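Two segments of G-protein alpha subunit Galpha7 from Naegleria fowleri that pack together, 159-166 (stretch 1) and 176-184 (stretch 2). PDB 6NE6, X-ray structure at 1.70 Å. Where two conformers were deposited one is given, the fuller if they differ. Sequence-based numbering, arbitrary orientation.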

# COMPACT_ATOMS: atom_id res chain seq x y z
N LYS A 159 -5.48 -3.15 -7.56
CA LYS A 159 -4.32 -3.33 -8.43
C LYS A 159 -4.48 -2.57 -9.73
O LYS A 159 -5.51 -2.67 -10.40
CB LYS A 159 -4.10 -4.82 -8.71
CG LYS A 159 -2.83 -5.13 -9.50
CD LYS A 159 -2.59 -6.64 -9.50
CE LYS A 159 -1.25 -7.02 -10.10
NZ LYS A 159 -1.03 -8.49 -9.95
N THR A 160 -3.44 -1.83 -10.10
CA THR A 160 -3.43 -1.09 -11.36
C THR A 160 -3.16 -2.05 -12.51
O THR A 160 -2.20 -2.82 -12.49
CB THR A 160 -2.37 0.02 -11.31
OG1 THR A 160 -2.72 0.94 -10.27
CG2 THR A 160 -2.30 0.77 -12.63
N THR A 161 -4.04 -2.02 -13.52
CA THR A 161 -3.93 -2.92 -14.66
C THR A 161 -3.79 -2.18 -15.98
O THR A 161 -3.78 -2.82 -17.04
CB THR A 161 -5.14 -3.87 -14.71
OG1 THR A 161 -6.36 -3.11 -14.66
CG2 THR A 161 -5.11 -4.82 -13.54
N GLY A 162 -3.68 -0.86 -15.95
CA GLY A 162 -3.45 -0.07 -17.14
C GLY A 162 -2.52 1.07 -16.81
O GLY A 162 -1.77 0.99 -15.84
N LEU A 163 -2.57 2.13 -17.60
CA LEU A 163 -1.77 3.32 -17.35
C LEU A 163 -2.62 4.38 -16.65
O LEU A 163 -3.75 4.64 -17.07
CB LEU A 163 -1.23 3.88 -18.67
CG LEU A 163 -0.65 5.29 -18.58
CD1 LEU A 163 0.70 5.25 -17.91
CD2 LEU A 163 -0.57 5.93 -19.97
N ILE A 164 -2.08 4.99 -15.60
CA ILE A 164 -2.66 6.19 -15.03
C ILE A 164 -1.55 7.20 -14.78
O ILE A 164 -0.44 6.85 -14.35
CB ILE A 164 -3.48 5.92 -13.75
CG1 ILE A 164 -2.86 4.81 -12.91
CG2 ILE A 164 -4.92 5.60 -14.11
CD1 ILE A 164 -3.61 4.49 -11.62
N GLU A 165 -1.85 8.45 -15.09
CA GLU A 165 -0.92 9.56 -14.98
C GLU A 165 -1.59 10.70 -14.24
O GLU A 165 -2.77 10.98 -14.47
CB GLU A 165 -0.48 10.02 -16.37
CG GLU A 165 0.37 9.02 -17.11
CD GLU A 165 0.95 9.63 -18.38
OE1 GLU A 165 0.21 9.70 -19.38
OE2 GLU A 165 2.12 10.06 -18.35
N GLN A 166 -0.86 11.35 -13.36
CA GLN A 166 -1.33 12.58 -12.71
C GLN A 166 -0.36 13.70 -13.06
O GLN A 166 0.72 13.79 -12.45
CB GLN A 166 -1.41 12.42 -11.19
CG GLN A 166 -1.83 13.70 -10.48
CD GLN A 166 -3.19 14.18 -10.93
OE1 GLN A 166 -4.19 13.51 -10.71
NE2 GLN A 166 -3.23 15.33 -11.59
N CYS A 176 4.69 14.82 -14.24
CA CYS A 176 3.58 13.93 -14.01
C CYS A 176 4.07 12.71 -13.25
O CYS A 176 5.24 12.34 -13.30
CB CYS A 176 2.88 13.50 -15.29
SG CYS A 176 3.73 12.18 -16.10
N MET A 177 3.16 12.15 -12.47
CA MET A 177 3.42 10.90 -11.78
C MET A 177 2.68 9.77 -12.48
O MET A 177 1.53 9.93 -12.90
CB MET A 177 3.02 10.98 -10.31
CG MET A 177 3.21 9.66 -9.58
SD MET A 177 2.90 9.87 -7.82
CE MET A 177 4.26 10.94 -7.38
N ILE A 178 3.38 8.64 -12.65
CA ILE A 178 2.88 7.49 -13.40
C ILE A 178 2.72 6.30 -12.46
O ILE A 178 3.64 5.98 -11.70
CB ILE A 178 3.84 7.11 -14.54
CG1 ILE A 178 4.10 8.31 -15.45
CG2 ILE A 178 3.31 5.89 -15.31
CD1 ILE A 178 5.34 8.11 -16.31
N ASP A 179 1.59 5.60 -12.57
CA ASP A 179 1.43 4.26 -12.02
C ASP A 179 0.84 3.43 -13.15
O ASP A 179 -0.20 3.79 -13.70
CB ASP A 179 0.54 4.25 -10.78
CG ASP A 179 0.55 2.92 -10.05
OD1 ASP A 179 1.46 2.10 -10.29
OD2 ASP A 179 -0.36 2.70 -9.22
N VAL A 180 1.51 2.34 -13.53
CA VAL A 180 1.14 1.59 -14.72
C VAL A 180 1.31 0.10 -14.49
O VAL A 180 2.32 -0.35 -13.94
CB VAL A 180 1.95 2.05 -15.95
CG1 VAL A 180 3.44 1.98 -15.67
CG2 VAL A 180 1.59 1.22 -17.18
N GLY A 181 0.30 -0.68 -14.91
CA GLY A 181 0.37 -2.13 -14.84
C GLY A 181 -0.36 -2.82 -15.97
O GLY A 181 -0.84 -2.17 -16.91
N GLY A 182 -0.46 -4.15 -15.90
CA GLY A 182 -1.19 -4.91 -16.90
C GLY A 182 -0.51 -4.93 -18.26
O GLY A 182 0.71 -4.76 -18.40
N GLN A 183 -1.34 -5.15 -19.28
CA GLN A 183 -0.87 -5.24 -20.65
C GLN A 183 -0.30 -3.91 -21.12
O GLN A 183 -0.47 -2.86 -20.49
CB GLN A 183 -2.01 -5.68 -21.58
N ARG A 184 0.39 -3.96 -22.27
CA ARG A 184 1.02 -2.77 -22.83
C ARG A 184 -0.03 -1.72 -23.19
O ARG A 184 -0.95 -2.00 -23.97
CB ARG A 184 1.85 -3.15 -24.06

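Past the end of the β-ladder the two stretches stay so close that two glycines fill places where a side chain would strike the opposing backbone: a CB on Gly181 would lie 2.3 Å from Thr160 O, and one on Gly182 would lie 1.9 Å from Thr161 O. Gly182 also has a positive phi (70°), which by itself favours glycine. With no side chains in the way, the backbones approach through CA-H...O contacts, Gly181 CA to Thr160 O at 3.6 Å and Gly182 CA to Thr161 O at 3.3 Å. Thr161 O and Gly181 O, both acceptors, lie side by side 3.0 Å apart and form no hydrogen bond.

The ladder itself is antiparallel, strand 163-166 running against strand 176-180 with 161° between their directions. Two reciprocal pairs of hydrogen bonds carry it. Ile164 N donates to Asp179 O (2.9 Å) and Asp179 N returns to Ile164 O (3.0 Å); Gln166 N donates to Met177 O (2.8 Å) and Met177 N to Gln166 O (2.9 Å). Beyond Leu163 and Val180, a non-hydrogen-bonded pair with CA atoms 4.3 Å apart, Gly181 N donates to Gly162 O (2.8 Å), extending the bonding into the loop. Gly162 O also receives a CA-H...O contact from Val180 CA at 3.2 Å. Similar contacts fill the ladder, such as Glu165 CA to Met177 O at 3.2 Å.

Side chains alternate between the two faces. On the face of Leu163, Glu165, Ile178 and Val180, the end of Leu163 (chi1 t, chi2 p) comes nearer the other strand, placing its CD1 3.7 Å from Ile178 CG2 and 4.0 Å from Val180 CB; the branched residues offer it a compact apolar surface. Glu165 reaches along this face until OE2 lies 3.5 Å from Cys176 SG, while both its carboxylate oxygens are hydrogen-bonded elsewhere in the structure.

On the other face, Asp179 is buried and has the largest area covered by the opposite stretch, 69 Å². Thr160, whose CB points toward stretch 2, supplies the one side-chain hydrogen bond of the contact: OG1 donates to Asp179 OD2 at 3.1 Å. Its methyl CG2 rests 4.1 Å from Val180 CA. Asp179 OD1 is hydrogen-bonded elsewhere in the structure, so both carboxylate oxygens are satisfied. Ile164 CG1 packs 4.1 Å from Asp179 CB. The ends of Gln166 and Met177 lead away, leaving their backbones to make the pairing. In all, 558 Å² is buried, summed over both stretches.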